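Local atomic coordinates of aminotransferase, class I (Staphylococcus aureus, PDB entry 2O1B), a protein that probably catalyses pyridoxal-phosphate-dependent transfer of amino groups, as an aspartate aminotransferase of the class I family. Residues K183-Y189 with D214-D220. Residues are numbered along the deposited sequence; the frame is centred on the assembly and turned at random.
Sequences KLIYLTY and DTKIVHD. With PLP (pyridoxal-5'-phosphate), chain B.
I185 and V218 hold the middle of a parallel strand pair in which the facing carbonyls and amides are engaged in regular order: I185 N gives to K216 O, V218 N to I185 O (2.9 Å), L187 N to V218 O and D220 N to L187 O (2.8 Å). Two acceptors at the ends take a second donor. K183 O receives K216 N and, from the opposite face of its carbonyl plane, K216 NZ, each at 3.0 Å; K216's chain, bent at chi2 (109°) and chi4, folds its ammonium back to K183 O, and NZ also makes a weak bond to D214 O. L187 O adds a weak bond from H219 ND1 (3.3 Å). Beyond the backbone, V218 CG2 meets L184 CD1 at 3.5 Å, and V218 CB lies over the rim of the Y186 ring, whose hydroxyl bonds to L122 O. At the C-terminal ends the pair reaches the cofactor: D220 OD1 lies a very short 2.5 Å from PLP N1, consistent with the aspartate that stabilises a protonated pyridine nitrogen in fold type I PLP enzymes. Y146 OH bonds both to D220 OD1 and to T188 OG1. Helix 200-210 links the strands as a beta-alpha-beta unit; outward backbone bonds join L184 and Y186 to L137 of strand 135-140, and I217 to V244 and to I246 of strand 245-250, while helix 118-129 packs on the face bearing Y186 and V218.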
loop_
_atom_site.group_PDB
_atom_site.type_symbol
_atom_site.label_atom_id
_atom_site.label_comp_id
_atom_site.label_asym_id
_atom_site.label_seq_id
_atom_site.Cartn_x
_atom_site.Cartn_y
_atom_site.Cartn_z
ATOM N N LYS A 183 12.696 16.988 13.775
ATOM C CA LYS A 183 12.635 15.621 14.249
ATOM C C LYS A 183 12.938 14.617 13.142
ATOM O O LYS A 183 13.258 13.467 13.420
ATOM C CB LYS A 183 11.278 15.366 14.898
ATOM C CG LYS A 183 10.931 16.431 15.958
ATOM C CD LYS A 183 11.891 16.400 17.139
ATOM C CE LYS A 183 11.552 17.462 18.189
ATOM N NZ LYS A 183 10.380 17.083 19.025
ATOM N N LEU A 184 12.849 15.067 11.892
ATOM C CA LEU A 184 13.121 14.216 10.747
ATOM C C LEU A 184 13.735 15.011 9.596
ATOM O O LEU A 184 13.378 16.177 9.364
ATOM C CB LEU A 184 11.835 13.514 10.288
ATOM C CG LEU A 184 11.917 12.416 9.224
ATOM C CD1 LEU A 184 12.676 11.183 9.722
ATOM C CD2 LEU A 184 10.520 12.029 8.810
ATOM N N ILE A 185 14.661 14.361 8.891
ATOM C CA ILE A 185 15.338 14.922 7.727
ATOM C C ILE A 185 15.386 13.902 6.594
ATOM O O ILE A 185 15.845 12.780 6.779
ATOM C CB ILE A 185 16.784 15.340 8.068
ATOM C CG1 ILE A 185 16.784 16.363 9.207
ATOM C CG2 ILE A 185 17.495 15.910 6.834
ATOM C CD1 ILE A 185 18.157 16.802 9.622
ATOM N N TYR A 186 14.911 14.296 5.419
ATOM C CA TYR A 186 15.104 13.467 4.233
ATOM C C TYR A 186 16.376 13.865 3.518
ATOM O O TYR A 186 16.672 15.060 3.364
ATOM C CB TYR A 186 13.929 13.585 3.272
ATOM C CG TYR A 186 12.713 12.839 3.714
ATOM C CD1 TYR A 186 11.945 13.291 4.776
ATOM C CD2 TYR A 186 12.316 11.672 3.065
ATOM C CE1 TYR A 186 10.813 12.603 5.188
ATOM C CE2 TYR A 186 11.177 10.985 3.465
ATOM C CZ TYR A 186 10.435 11.454 4.526
ATOM O OH TYR A 186 9.298 10.772 4.927
ATOM N N LEU A 187 17.124 12.857 3.086
ATOM C CA LEU A 187 18.284 13.072 2.246
ATOM C C LEU A 187 18.138 12.132 1.065
ATOM O O LEU A 187 17.518 11.084 1.189
ATOM C CB LEU A 187 19.584 12.800 3.016
ATOM C CG LEU A 187 19.915 13.797 4.148
ATOM C CD1 LEU A 187 21.174 13.408 4.889
ATOM C CD2 LEU A 187 20.025 15.241 3.622
ATOM N N THR A 188 18.696 12.525 -0.073
ATOM C CA THR A 188 18.551 11.780 -1.320
ATOM C C THR A 188 19.820 11.942 -2.143
ATOM O O THR A 188 20.042 13.000 -2.733
ATOM C CB THR A 188 17.365 12.334 -2.161
ATOM O OG1 THR A 188 16.274 12.703 -1.302
ATOM C CG2 THR A 188 16.901 11.318 -3.190
ATOM N N TYR A 189 20.653 10.902 -2.153
ATOM C CA TYR A 189 21.869 10.836 -2.954
ATOM C C TYR A 189 22.026 9.439 -3.561
ATOM O O TYR A 189 22.140 8.452 -2.837
ATOM C CB TYR A 189 23.115 11.245 -2.145
ATOM C CG TYR A 189 22.998 12.673 -1.668
ATOM C CD1 TYR A 189 22.541 12.963 -0.386
ATOM C CD2 TYR A 189 23.268 13.737 -2.534
ATOM C CE1 TYR A 189 22.395 14.289 0.045
ATOM C CE2 TYR A 189 23.110 15.048 -2.130
ATOM C CZ TYR A 189 22.681 15.320 -0.840
ATOM O OH TYR A 189 22.538 16.622 -0.449
ATOM N N ASP A 214 17.174 14.270 19.050
ATOM C CA ASP A 214 16.024 13.458 18.637
ATOM C C ASP A 214 15.705 13.571 17.141
ATOM O O ASP A 214 14.624 13.181 16.710
ATOM C CB ASP A 214 14.780 13.651 19.529
ATOM C CG ASP A 214 14.526 15.109 19.921
ATOM O OD1 ASP A 214 15.339 16.004 19.584
ATOM O OD2 ASP A 214 13.496 15.351 20.597
ATOM N N THR A 215 16.661 14.073 16.356
ATOM C CA THR A 215 16.487 14.176 14.908
ATOM C C THR A 215 16.938 12.882 14.227
ATOM O O THR A 215 18.072 12.434 14.406
ATOM C CB THR A 215 17.274 15.360 14.294
ATOM O OG1 THR A 215 17.137 16.532 15.106
ATOM C CG2 THR A 215 16.780 15.670 12.883
ATOM N N LYS A 216 16.051 12.293 13.434
ATOM C CA LYS A 216 16.403 11.104 12.667
ATOM C C LYS A 216 16.499 11.419 11.175
ATOM O O LYS A 216 15.933 12.402 10.701
ATOM C CB LYS A 216 15.394 9.975 12.890
ATOM C CG LYS A 216 14.909 9.804 14.326
ATOM C CD LYS A 216 13.462 10.242 14.432
ATOM C CE LYS A 216 13.115 10.742 15.827
ATOM N NZ LYS A 216 12.123 11.827 15.702
ATOM N N ILE A 217 17.192 10.556 10.437
ATOM C CA ILE A 217 17.399 10.762 9.017
ATOM C C ILE A 217 16.781 9.612 8.237
ATOM O O ILE A 217 16.888 8.441 8.637
ATOM C CB ILE A 217 18.916 10.867 8.680
ATOM C CG1 ILE A 217 19.540 12.092 9.358
ATOM C CG2 ILE A 217 19.156 10.885 7.163
ATOM C CD1 ILE A 217 21.052 12.096 9.360
ATOM N N VAL A 218 16.130 9.956 7.129
ATOM C CA VAL A 218 15.686 8.970 6.159
ATOM C C VAL A 218 16.470 9.247 4.904
ATOM O O VAL A 218 16.344 10.320 4.329
ATOM C CB VAL A 218 14.188 9.105 5.814
ATOM C CG1 VAL A 218 13.789 8.062 4.755
ATOM C CG2 VAL A 218 13.351 8.944 7.053
ATOM N N HIS A 219 17.281 8.288 4.481
ATOM C CA HIS A 219 18.009 8.445 3.233
ATOM C C HIS A 219 17.334 7.645 2.125
ATOM O O HIS A 219 17.181 6.434 2.246
ATOM C CB HIS A 219 19.491 8.058 3.379
ATOM C CG HIS A 219 20.258 8.154 2.094
ATOM N ND1 HIS A 219 20.295 9.307 1.337
ATOM C CD2 HIS A 219 20.988 7.236 1.417
ATOM C CE1 HIS A 219 21.014 9.091 0.249
ATOM N NE2 HIS A 219 21.445 7.844 0.273
ATOM N N ASP A 220 16.927 8.349 1.064
ATOM C CA ASP A 220 16.219 7.779 -0.091
ATOM C C ASP A 220 17.235 7.369 -1.156
ATOM O O ASP A 220 17.771 8.203 -1.889
ATOM C CB ASP A 220 15.244 8.828 -0.636
ATOM C CG ASP A 220 14.363 8.327 -1.775
ATOM O OD1 ASP A 220 13.434 9.100 -2.164
ATOM O OD2 ASP A 220 14.574 7.193 -2.283
HETATM N N1 PLP B . 12.546 8.332 -4.408
HETATM C C2 PLP B . 13.195 8.813 -5.530
HETATM C C2A PLP B . 14.305 9.814 -5.365
HETATM C C3 PLP B . 12.820 8.323 -6.783
HETATM O O3 PLP B . 13.433 8.763 -7.920
HETATM C C4 PLP B . 11.798 7.370 -6.890
HETATM C C4A PLP B . 11.800 6.488 -8.103
HETATM C C5 PLP B . 11.140 6.907 -5.748
HETATM C C6 PLP B . 11.523 7.400 -4.500
HETATM C C5A PLP B . 10.006 5.894 -5.836
HETATM O O4P PLP B . 10.464 4.586 -6.124
HETATM P P PLP B . 9.449 3.329 -6.089
HETATM O O1P PLP B . 9.178 2.868 -7.512
HETATM O O2P PLP B . 8.183 3.794 -5.420
HETATM O O3P PLP B . 10.124 2.234 -5.313
#